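Local coordinates for protein putative invasin (PDB 5N40) that probably acts as a surface adhesin of Yersinia pseudotuberculosis, with immunoglobulin-like domains that carry an adhesion domain of C-type lectin-like fold, at residues A[259-263]-A[306-310]; A[226-230]-A[263-267]; A[217-221]-A[300-304]; A[287-291]-A[325-330]. The protein carries 1 engineered substitution. One frame throughout, in Å; residues are numbered along the deposited sequence.

Contact 1 (A[259-263]-A[306-310])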
loop_
_atom_site.group_PDB
_atom_site.type_symbol
_atom_site.label_atom_id
_atom_site.label_comp_id
_atom_site.label_asym_id
_atom_site.label_seq_id
_atom_site.Cartn_x
_atom_site.Cartn_y
_atom_site.Cartn_z
ATOM N N THR A 259 0.754 37.378 0.235
ATOM C CA THR A 259 0.714 35.923 0.294
ATOM C C THR A 259 -0.728 35.446 0.366
ATOM O O THR A 259 -1.648 36.203 0.692
ATOM C CB THR A 259 1.482 35.353 1.500
ATOM O OG1 THR A 259 0.875 35.807 2.716
ATOM C CG2 THR A 259 2.939 35.770 1.464
ATOM N N ASN A 260 -0.912 34.168 0.045
ATOM C CA ASN A 260 -2.218 33.521 0.105
ATOM C C ASN A 260 -1.997 32.047 0.400
ATOM O O ASN A 260 -1.294 31.374 -0.359
ATOM C CB ASN A 260 -2.977 33.696 -1.216
ATOM C CG ASN A 260 -4.298 32.947 -1.240
ATOM O OD1 ASN A 260 -5.063 32.990 -0.280
ATOM N ND2 ASN A 260 -4.568 32.248 -2.339
ATOM N N VAL A 261 -2.569 31.551 1.497
ATOM C CA VAL A 261 -2.530 30.127 1.811
ATOM C C VAL A 261 -3.751 29.469 1.187
ATOM O O VAL A 261 -4.893 29.825 1.499
ATOM C CB VAL A 261 -2.486 29.882 3.328
ATOM C CG1 VAL A 261 -2.394 28.394 3.623
ATOM C CG2 VAL A 261 -1.312 30.625 3.951
ATOM N N GLU A 262 -3.511 28.495 0.313
ATOM C CA GLU A 262 -4.606 27.836 -0.381
ATOM C C GLU A 262 -4.142 26.456 -0.816
ATOM O O GLU A 262 -3.032 26.314 -1.340
ATOM C CB GLU A 262 -5.059 28.667 -1.587
ATOM C CG GLU A 262 -6.300 28.132 -2.253
ATOM C CD GLU A 262 -6.859 29.096 -3.285
ATOM O OE1 GLU A 262 -6.498 30.294 -3.244
ATOM O OE2 GLU A 262 -7.654 28.646 -4.127
ATOM N N ASN A 263 -4.987 25.447 -0.579
ATOM C CA ASN A 263 -4.700 24.062 -0.951
ATOM C C ASN A 263 -3.370 23.608 -0.358
ATOM O O ASN A 263 -2.556 22.973 -1.030
ATOM C CB ASN A 263 -4.715 23.882 -2.468
ATOM C CG ASN A 263 -6.042 24.288 -3.079
ATOM O OD1 ASN A 263 -7.093 24.108 -2.465
ATOM N ND2 ASN A 263 -6.001 24.846 -4.282
ATOM N N PRO A 306 -4.682 27.296 -7.931
ATOM C CA PRO A 306 -5.573 27.819 -6.879
ATOM C C PRO A 306 -6.479 28.911 -7.428
ATOM O O PRO A 306 -6.002 29.882 -8.022
ATOM C CB PRO A 306 -4.599 28.382 -5.840
ATOM C CG PRO A 306 -3.403 28.775 -6.649
ATOM C CD PRO A 306 -3.295 27.761 -7.752
ATOM N N THR A 307 -7.785 28.779 -7.183
ATOM C CA THR A 307 -8.766 29.648 -7.832
ATOM C C THR A 307 -9.619 30.464 -6.863
ATOM O O THR A 307 -10.532 31.168 -7.314
ATOM C CB THR A 307 -9.689 28.825 -8.736
ATOM O OG1 THR A 307 -10.359 27.828 -7.958
ATOM C CG2 THR A 307 -8.907 28.174 -9.867
ATOM N N MET A 308 -9.362 30.405 -5.556
ATOM C CA MET A 308 -10.180 31.192 -4.630
ATOM C C MET A 308 -9.945 32.690 -4.791
ATOM O O MET A 308 -10.826 33.490 -4.454
ATOM C CB MET A 308 -9.907 30.778 -3.182
ATOM C CG MET A 308 -10.521 29.446 -2.797
ATOM S SD MET A 308 -10.190 29.012 -1.072
ATOM C CE MET A 308 -11.261 27.591 -0.861
ATOM N N GLN A 309 -8.783 33.093 -5.300
ATOM C CA GLN A 309 -8.457 34.499 -5.477
ATOM C C GLN A 309 -8.254 34.795 -6.957
ATOM O O GLN A 309 -7.839 33.929 -7.734
ATOM C CB GLN A 309 -7.202 34.898 -4.686
ATOM C CG GLN A 309 -7.216 34.463 -3.220
ATOM C CD GLN A 309 -8.456 34.932 -2.463
ATOM O OE1 GLN A 309 -9.145 35.866 -2.882
ATOM N NE2 GLN A 309 -8.744 34.275 -1.342
ATOM N N VAL A 310 -8.550 36.035 -7.339
ATOM C CA VAL A 310 -8.592 36.384 -8.753
ATOM C C VAL A 310 -7.185 36.451 -9.334
ATOM O O VAL A 310 -6.177 36.540 -8.620
ATOM C CB VAL A 310 -9.345 37.709 -8.954
ATOM C CG1 VAL A 310 -10.740 37.599 -8.363
ATOM C CG2 VAL A 310 -8.576 38.878 -8.325
HETATM O O HOH W 1 -7.417 31.760 -0.656
HETATM O O HOH W 2 -6.353 31.599 -5.542
#

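Contact 2 (A[226-230]-A[263-267])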
loop_
_atom_site.group_PDB
_atom_site.type_symbol
_atom_site.label_atom_id
_atom_site.label_comp_id
_atom_site.label_asym_id
_atom_site.label_seq_id
_atom_site.Cartn_x
_atom_site.Cartn_y
_atom_site.Cartn_z
ATOM N N GLN A 226 10.365 22.828 -2.962
ATOM C CA GLN A 226 9.956 23.818 -1.971
ATOM C C GLN A 226 8.482 23.727 -1.605
ATOM O O GLN A 226 8.045 24.437 -0.695
ATOM C CB GLN A 226 10.240 25.236 -2.481
ATOM C CG GLN A 226 11.693 25.512 -2.807
ATOM C CD GLN A 226 11.895 26.913 -3.342
ATOM O OE1 GLN A 226 11.669 27.178 -4.524
ATOM N NE2 GLN A 226 12.320 27.823 -2.471
ATOM N N ALA A 227 7.707 22.892 -2.293
ATOM C CA ALA A 227 6.296 22.736 -1.978
ATOM C C ALA A 227 6.116 21.990 -0.662
ATOM O O ALA A 227 6.967 21.195 -0.251
ATOM C CB ALA A 227 5.580 21.976 -3.099
ATOM N N SER A 228 4.989 22.256 -0.002
ATOM C CA SER A 228 4.671 21.563 1.245
ATOM C C SER A 228 4.270 20.115 0.985
ATOM O O SER A 228 4.746 19.198 1.665
ATOM C CB SER A 228 3.553 22.301 1.981
ATOM O OG SER A 228 3.992 23.568 2.445
ATOM N N MET A 229 3.394 19.897 0.013
ATOM C CA MET A 229 2.892 18.577 -0.329
ATOM C C MET A 229 3.572 18.053 -1.587
ATOM O O MET A 229 4.236 18.788 -2.328
ATOM C CB MET A 229 1.372 18.621 -0.541
ATOM C CG MET A 229 0.607 19.493 0.448
ATOM S SD MET A 229 0.843 19.029 2.177
ATOM C CE MET A 229 0.078 17.419 2.197
ATOM N N TRP A 230 3.366 16.761 -1.838
ATOM C CA TRP A 230 3.812 16.135 -3.080
ATOM C C TRP A 230 2.748 16.355 -4.151
ATOM O O TRP A 230 1.608 15.908 -3.987
ATOM C CB TRP A 230 4.049 14.643 -2.870
ATOM C CG TRP A 230 5.100 14.319 -1.863
ATOM C CD1 TRP A 230 4.921 14.069 -0.529
ATOM C CD2 TRP A 230 6.498 14.183 -2.113
ATOM N NE1 TRP A 230 6.129 13.792 0.063
ATOM C CE2 TRP A 230 7.113 13.856 -0.889
ATOM C CE3 TRP A 230 7.293 14.315 -3.257
ATOM C CZ2 TRP A 230 8.487 13.661 -0.777
ATOM C CZ3 TRP A 230 8.653 14.116 -3.145
ATOM C CH2 TRP A 230 9.237 13.795 -1.915
ATOM N N ASN A 263 -4.987 25.447 -0.579
ATOM C CA ASN A 263 -4.700 24.062 -0.951
ATOM C C ASN A 263 -3.370 23.608 -0.358
ATOM O O ASN A 263 -2.556 22.973 -1.030
ATOM C CB ASN A 263 -4.715 23.882 -2.468
ATOM C CG ASN A 263 -6.042 24.288 -3.079
ATOM O OD1 ASN A 263 -7.093 24.108 -2.465
ATOM N ND2 ASN A 263 -6.001 24.846 -4.282
ATOM N N ASN A 264 -3.151 23.953 0.913
ATOM C CA ASN A 264 -2.005 23.491 1.697
ATOM C C ASN A 264 -0.674 24.000 1.155
ATOM O O ASN A 264 0.385 23.416 1.437
ATOM C CB ASN A 264 -1.991 21.963 1.791
ATOM C CG ASN A 264 -3.130 21.430 2.635
ATOM O OD1 ASN A 264 -3.456 21.994 3.681
ATOM N ND2 ASN A 264 -3.752 20.349 2.182
ATOM N N GLU A 265 -0.707 25.083 0.387
ATOM C CA GLU A 265 0.491 25.757 -0.091
ATOM C C GLU A 265 0.354 27.258 0.139
ATOM O O GLU A 265 -0.756 27.797 0.224
ATOM C CB GLU A 265 0.731 25.477 -1.586
ATOM C CG GLU A 265 0.753 24.004 -1.965
ATOM C CD GLU A 265 2.013 23.282 -1.496
ATOM O OE1 GLU A 265 2.967 23.966 -1.052
ATOM O OE2 GLU A 265 2.035 22.027 -1.570
ATOM N N THR A 266 1.501 27.935 0.223
ATOM C CA THR A 266 1.561 29.379 0.423
ATOM C C THR A 266 2.023 30.045 -0.864
ATOM O O THR A 266 3.145 29.813 -1.326
ATOM C CB THR A 266 2.498 29.740 1.575
ATOM O OG1 THR A 266 2.000 29.158 2.780
ATOM C CG2 THR A 266 2.584 31.250 1.751
ATOM N N TRP A 267 1.170 30.896 -1.414
ATOM C CA TRP A 267 1.375 31.468 -2.733
ATOM C C TRP A 267 1.790 32.928 -2.644
ATOM O O TRP A 267 1.346 33.668 -1.762
ATOM C CB TRP A 267 0.099 31.349 -3.559
ATOM C CG TRP A 267 -0.334 29.935 -3.705
ATOM C CD1 TRP A 267 -1.251 29.272 -2.944
ATOM C CD2 TRP A 267 0.152 28.995 -4.660
ATOM N NE1 TRP A 267 -1.381 27.981 -3.385
ATOM C CE2 TRP A 267 -0.524 27.786 -4.437
ATOM C CE3 TRP A 267 1.095 29.066 -5.694
ATOM C CZ2 TRP A 267 -0.283 26.645 -5.208
ATOM C CZ3 TRP A 267 1.325 27.950 -6.456
ATOM C CH2 TRP A 267 0.643 26.750 -6.210
HETATM O O HOH W 3 3.127 26.437 2.954
#

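Contact 3 (A[217-221]-A[300-304])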
loop_
_atom_site.group_PDB
_atom_site.type_symbol
_atom_site.label_atom_id
_atom_site.label_comp_id
_atom_site.label_asym_id
_atom_site.label_seq_id
_atom_site.Cartn_x
_atom_site.Cartn_y
_atom_site.Cartn_z
ATOM N N ASN A 217 0.910 12.017 -5.867
ATOM C CA ASN A 217 0.878 13.463 -6.017
ATOM C C ASN A 217 -0.546 13.988 -6.063
ATOM O O ASN A 217 -1.420 13.400 -6.701
ATOM C CB ASN A 217 1.587 13.870 -7.303
ATOM C CG ASN A 217 3.031 13.469 -7.325
ATOM O OD1 ASN A 217 3.738 13.592 -6.325
ATOM N ND2 ASN A 217 3.497 13.005 -8.487
ATOM N N VAL A 218 -0.759 15.122 -5.404
ATOM C CA VAL A 218 -2.025 15.849 -5.452
ATOM C C VAL A 218 -1.922 16.942 -6.513
ATOM O O VAL A 218 -0.869 17.571 -6.677
ATOM C CB VAL A 218 -2.365 16.430 -4.066
ATOM C CG1 VAL A 218 -1.439 17.598 -3.717
ATOM C CG2 VAL A 218 -3.830 16.830 -4.006
ATOM N N ILE A 219 -3.020 17.186 -7.235
ATOM C CA ILE A 219 -2.925 18.078 -8.387
ATOM C C ILE A 219 -2.704 19.519 -7.940
ATOM O O ILE A 219 -2.117 20.321 -8.678
ATOM C CB ILE A 219 -4.177 17.919 -9.271
ATOM C CG1 ILE A 219 -3.994 18.614 -10.631
ATOM C CG2 ILE A 219 -5.419 18.453 -8.562
ATOM C CD1 ILE A 219 -2.934 17.971 -11.530
ATOM N N THR A 220 -3.124 19.864 -6.727
ATOM C CA THR A 220 -3.159 21.243 -6.266
ATOM C C THR A 220 -1.853 21.708 -5.639
ATOM O O THR A 220 -1.809 22.811 -5.080
ATOM C CB THR A 220 -4.313 21.446 -5.278
ATOM O OG1 THR A 220 -4.339 20.398 -4.299
ATOM C CG2 THR A 220 -5.639 21.487 -6.013
ATOM N N SER A 221 -0.786 20.910 -5.730
ATOM C CA SER A 221 0.532 21.319 -5.289
ATOM C C SER A 221 1.514 21.270 -6.452
ATOM O O SER A 221 1.473 20.335 -7.261
ATOM C CB SER A 221 1.050 20.413 -4.159
ATOM O OG SER A 221 0.415 20.712 -2.933
ATOM N N GLN A 300 -8.841 24.411 -11.197
ATOM C CA GLN A 300 -8.372 23.775 -9.971
ATOM C C GLN A 300 -8.430 22.248 -10.042
ATOM O O GLN A 300 -7.445 21.572 -9.714
ATOM C CB GLN A 300 -9.193 24.277 -8.776
ATOM C CG GLN A 300 -8.703 23.746 -7.416
ATOM C CD GLN A 300 -9.765 23.837 -6.328
ATOM O OE1 GLN A 300 -10.346 24.894 -6.094
ATOM N NE2 GLN A 300 -10.021 22.720 -5.658
ATOM N N THR A 301 -9.567 21.679 -10.446
ATOM C CA THR A 301 -9.750 20.238 -10.305
ATOM C C THR A 301 -9.103 19.426 -11.428
ATOM O O THR A 301 -8.918 18.218 -11.266
ATOM C CB THR A 301 -11.245 19.907 -10.197
ATOM O OG1 THR A 301 -11.970 20.513 -11.275
ATOM C CG2 THR A 301 -11.801 20.421 -8.878
ATOM N N VAL A 302 -8.733 20.041 -12.545
ATOM C CA VAL A 302 -7.961 19.354 -13.583
ATOM C C VAL A 302 -6.487 19.737 -13.525
ATOM O O VAL A 302 -5.614 18.866 -13.499
ATOM C CB VAL A 302 -8.551 19.637 -14.983
ATOM C CG1 VAL A 302 -7.630 19.096 -16.070
ATOM C CG2 VAL A 302 -9.920 19.009 -15.110
ATOM N N ALA A 303 -6.190 21.039 -13.511
ATOM C CA ALA A 303 -4.809 21.508 -13.583
ATOM C C ALA A 303 -4.196 21.813 -12.227
ATOM O O ALA A 303 -2.970 21.933 -12.140
ATOM C CB ALA A 303 -4.712 22.765 -14.457
ATOM N N GLY A 304 -5.007 21.943 -11.180
ATOM C CA GLY A 304 -4.517 22.163 -9.840
ATOM C C GLY A 304 -4.292 23.605 -9.431
ATOM O O GLY A 304 -3.933 23.845 -8.275
HETATM O O HOH W 4 -3.548 24.962 -5.717
#

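Contact 4 (A[287-291]-A[325-330])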
loop_
_atom_site.group_PDB
_atom_site.type_symbol
_atom_site.label_atom_id
_atom_site.label_comp_id
_atom_site.label_asym_id
_atom_site.label_seq_id
_atom_site.Cartn_x
_atom_site.Cartn_y
_atom_site.Cartn_z
ATOM N N LEU A 287 -7.278 35.172 -20.477
ATOM C CA LEU A 287 -7.570 34.392 -19.279
ATOM C C LEU A 287 -8.943 33.743 -19.362
ATOM O O LEU A 287 -9.124 32.604 -18.925
ATOM C CB LEU A 287 -7.468 35.281 -18.036
ATOM C CG LEU A 287 -6.049 35.638 -17.606
ATOM C CD1 LEU A 287 -6.086 36.778 -16.602
ATOM C CD2 LEU A 287 -5.332 34.421 -17.017
ATOM N N VAL A 288 -9.930 34.447 -19.925
ATOM C CA VAL A 288 -11.259 33.863 -20.048
ATOM C C VAL A 288 -11.232 32.685 -21.011
ATOM O O VAL A 288 -11.921 31.681 -20.797
ATOM C CB VAL A 288 -12.280 34.930 -20.490
ATOM C CG1 VAL A 288 -13.616 34.282 -20.808
ATOM C CG2 VAL A 288 -12.452 35.984 -19.402
ATOM N N SER A 289 -10.439 32.786 -22.085
ATOM C CA SER A 289 -10.327 31.671 -23.022
ATOM C C SER A 289 -9.700 30.449 -22.354
ATOM O O SER A 289 -10.060 29.311 -22.679
ATOM C CB SER A 289 -9.509 32.086 -24.247
ATOM O OG SER A 289 -8.121 32.070 -23.960
ATOM N N LEU A 290 -8.759 30.660 -21.431
ATOM C CA LEU A 290 -8.224 29.538 -20.662
ATOM C C LEU A 290 -9.294 28.943 -19.751
ATOM O O LEU A 290 -9.440 27.715 -19.675
ATOM C CB LEU A 290 -7.006 29.989 -19.855
ATOM C CG LEU A 290 -6.311 28.915 -19.004
ATOM C CD1 LEU A 290 -5.767 27.805 -19.884
ATOM C CD2 LEU A 290 -5.199 29.530 -18.172
ATOM N N TYR A 291 -10.064 29.796 -19.063
ATOM C CA TYR A 291 -11.192 29.307 -18.279
ATOM C C TYR A 291 -12.112 28.430 -19.123
ATOM O O TYR A 291 -12.551 27.362 -18.682
ATOM C CB TYR A 291 -11.994 30.468 -17.682
ATOM C CG TYR A 291 -13.299 29.951 -17.131
ATOM C CD1 TYR A 291 -13.340 29.280 -15.910
ATOM C CD2 TYR A 291 -14.478 30.074 -17.851
ATOM C CE1 TYR A 291 -14.526 28.765 -15.415
ATOM C CE2 TYR A 291 -15.668 29.562 -17.368
ATOM C CZ TYR A 291 -15.685 28.907 -16.149
ATOM O OH TYR A 291 -16.859 28.386 -15.663
ATOM N N VAL A 325 -9.632 38.437 -13.211
ATOM C CA VAL A 325 -10.500 37.351 -13.649
ATOM C C VAL A 325 -10.608 36.304 -12.546
ATOM O O VAL A 325 -9.595 35.880 -11.977
ATOM C CB VAL A 325 -9.992 36.712 -14.952
ATOM C CG1 VAL A 325 -10.980 35.663 -15.441
ATOM C CG2 VAL A 325 -9.766 37.776 -16.028
ATOM N N TYR A 326 -11.840 35.889 -12.258
ATOM C CA TYR A 326 -12.134 34.737 -11.409
ATOM C C TYR A 326 -11.951 33.481 -12.251
ATOM O O TYR A 326 -12.794 33.157 -13.092
ATOM C CB TYR A 326 -13.561 34.810 -10.877
ATOM C CG TYR A 326 -13.882 36.003 -10.001
ATOM C CD1 TYR A 326 -14.011 37.274 -10.543
ATOM C CD2 TYR A 326 -14.095 35.849 -8.637
ATOM C CE1 TYR A 326 -14.322 38.364 -9.745
ATOM C CE2 TYR A 326 -14.407 36.930 -7.831
ATOM C CZ TYR A 326 -14.520 38.184 -8.391
ATOM O OH TYR A 326 -14.830 39.262 -7.593
ATOM N N MET A 327 -10.856 32.753 -12.034
ATOM C CA MET A 327 -10.593 31.590 -12.870
ATOM C C MET A 327 -11.401 30.365 -12.457
ATOM O O MET A 327 -11.293 29.318 -13.109
ATOM C CB MET A 327 -9.091 31.284 -12.869
ATOM C CG MET A 327 -8.265 32.368 -13.547
ATOM S SD MET A 327 -8.747 32.650 -15.268
ATOM C CE MET A 327 -8.200 31.141 -16.048
ATOM N N ASN A 328 -12.231 30.474 -11.421
ATOM C CA ASN A 328 -13.175 29.419 -11.083
ATOM C C ASN A 328 -14.485 29.531 -11.852
ATOM O O ASN A 328 -15.160 28.513 -12.053
ATOM C CB ASN A 328 -13.470 29.438 -9.579
ATOM C CG ASN A 328 -13.899 30.813 -9.079
ATOM O OD1 ASN A 328 -13.251 31.827 -9.360
ATOM N ND2 ASN A 328 -15.000 30.850 -8.337
ATOM N N THR A 329 -14.843 30.733 -12.312
ATOM C CA THR A 329 -16.115 30.951 -12.993
ATOM C C THR A 329 -16.006 31.679 -14.327
ATOM O O THR A 329 -16.992 31.689 -15.071
ATOM C CB THR A 329 -17.074 31.756 -12.100
ATOM O OG1 THR A 329 -16.452 32.989 -11.721
ATOM C CG2 THR A 329 -17.459 30.969 -10.856
ATOM N N GLY A 330 -14.872 32.300 -14.647
ATOM C CA GLY A 330 -14.745 33.093 -15.854
ATOM C C GLY A 330 -15.234 34.522 -15.734
ATOM O O GLY A 330 -15.144 35.276 -16.713
#

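Contact 1 (A[259-263]-A[306-310])
Glu262 and Pro306 mark the close end of this contact, with CA atoms 6.6 Å apart. From there strand 258-262 and loop 306-310 diverge, and the CA atoms of Asn260 and Gln309 are 8.4 Å apart. Both belong to the C-type lectin-like adhesion domain. Glu262 bridges the gap. Its CG lies anti to the backbone N (chi1 -173°) and the chain stays extended beyond it, which carries the carboxylate into the bend of the loop. OE2 takes the backbone N-H of Met308 on its syn side, at 2.8 Å from Met308 N and slightly out of the carboxylate plane. The CB of Pro306 packs on the carboxylate carbon, 3.5 Å from Glu262 CD. OE1 serves Asn260 on its own strand. Asn260 ND2 meets the anti lone pair of Glu262 OE1 at 2.9 Å, and the bond lies nearly in the amide plane. Two waters also donate to OE1. One accepts from Gln309 NE2 and donates to Asn260 OD1. The other accepts from the backbone N of Gln309. The amides of Asn260 and Gln309 stand almost perpendicular, 87° apart. Asn260 ND2 lies 3.6 Å from the aliphatic CG of Gln309. A buried carboxylate thus spends both oxygens on N-H groups and water, with no cationic partner across the contact. These donors would probably favour the charged form of Glu262.

Contact 2 (A[226-230]-A[263-267])
Ser228 and Glu265 sit opposite each other, with CA atoms 6.1 Å apart, where loop 226-230 passes the start of strand 265-269. That strand is the second arm of a beta hairpin in the C-type lectin-like domain. Its two-residue turn, Asn263-Asn264, has positive phi at both positions, as in a type I' turn. Glu265 joins the hairpin to the loop by a bidentate grip on two successive backbone N-H groups. OE1 uses its syn lone pair for Ser228 N, at 2.8 Å and nearly straight (170°). OE2 receives Met229 N at 3.0 Å, also from the syn side but 21° out of the carboxylate plane. The side chain bends at chi2 (-73°), and the bend brings the carboxylate to the loop. Ser221 OG is a further hydrogen-bond partner of OE2, so OE2 takes two bonds and OE1 one. The methyl of Ala227 lies against the carboxylate. Met229 is folded back at chi2 and chi3, and its CG rests 3.8 Å from Asn264 CB at the hairpin turn. Ser228 CB approaches Asn264 O at 3.4 Å. A water completes the contact, 3.0 Å from both Ser228 OG and Thr266 OG1.

Contact 3 (A[217-221]-A[300-304])
Ile219 and Thr220 form the middle of a type I beta turn, Val218 to Ser221, that meets the end of helix 298-301 and the residues after it, up to Gly304. The turn follows strand 209-217 of the immunoglobulin-like domain, so the contact sits at the junction with the C-type lectin-like domain. Asn217 ends that strand, and its side chain is hydrogen-bonded to Arg116 and Asn118. Val218 O receives a weak bond from Ser221 N that closes the turn.

Ile219 comes next and supplies most of the apolar contact. Its CG1 lies anti to the backbone N (chi1 -168°) and leads CD1 over the peptides that follow the helix. CG1 is 3.3 Å from Val302 O, and CD1 lies close to the same oxygen. The CG2 branch turns toward Gln300 O, at 3.9 Å. Ile219 therefore packs mainly on backbone atoms. Its own carbonyl oxygen receives a CA-H...O contact from Gly304, with CA and O 3.2 Å apart.

Thr220 answers with a second such contact. Its CA stands 3.4 Å from Gly304 O, and its CG2 touches both Gly304 and the CG of Gln300. The CA atoms of Thr220 and Gly304 are just 3.9 Å apart. Gly304, with positive phi and no side chain, allows this close approach to the turn and to Ile219 O. Ser221 points its CB away from 300-304, and its OG is hydrogen-bonded to Glu265. One water spans the seam, donating to Thr220 O and to Gly304 O at 2.8 Å each.

Contact 4 (A[287-291]-A[325-330])
Tyr291 lays one face of its ring on the backbone of Thr329 and Gly330, where helix 284-293 packs against loop 325-330 of the C-type lectin-like domain. With CG anti to the backbone N (chi1 168°), the ring reaches away from the helix and across the loop. Gly330 CA makes a CH-pi contact, 3.8 Å from the Tyr291 ring centroid and 17° off the ring normal. Gly330 N lies over the ring centre on that same face. The carbonyl of Thr329 follows toward the rim, with its O 3.3 Å from Tyr291 CZ. Met327 O comes instead to the ring edge, near the ring plane, 3.5 Å from Tyr291 CD1. Beyond the ring, the hydroxyl of Tyr291 is hydrogen-bonded to the backbone N of Leu296.

Met327 packs against the helix. Its chain is bent at both chi2 and chi3, which folds SD and CE back toward the helix. CE touches Leu287 O at 3.4 Å and also reaches Leu290 CD2 and Tyr291 CB. SD is 4.0 Å from Leu287 CB. Farther down, Leu287 CD1 meets Val325 CG2 at 3.9 Å, and Val288 CG2 borders both Val325 and Gly330 O. Leu287 and Leu290 also touch Phe244 of strand 242-245.

The loop closes on itself through Tyr326 O, which accepts from Thr329 N and Gly330 N. A loop braced in this way offers the tyrosine a flat peptide surface, and the contact depends on shape and dispersion more than on polar bonds.

Contacts 1 and 2 use the two arms of one hairpin and share Asn263. Contact 2 is buried; contacts 1, 3 and 4 are partly buried. Contacts 1 and 2 each turn on a buried glutamate: Glu262 takes one backbone N-H and two waters, Glu265 two successive N-H groups. Contact 3 is different: backbone meets backbone through CA-H...O contacts at the domain junction, and Thr301 and Val302 on its helix side are exposed. Ser221, hydrogen-bonded to Glu265, ties it to contact 2. Contact 4 buries more surface than any of the others and is mainly apolar, with an exposed rim at Thr329. It meets contact 1 where Val310 packs on Val325 and Tyr326, but touches neither 2 nor 3.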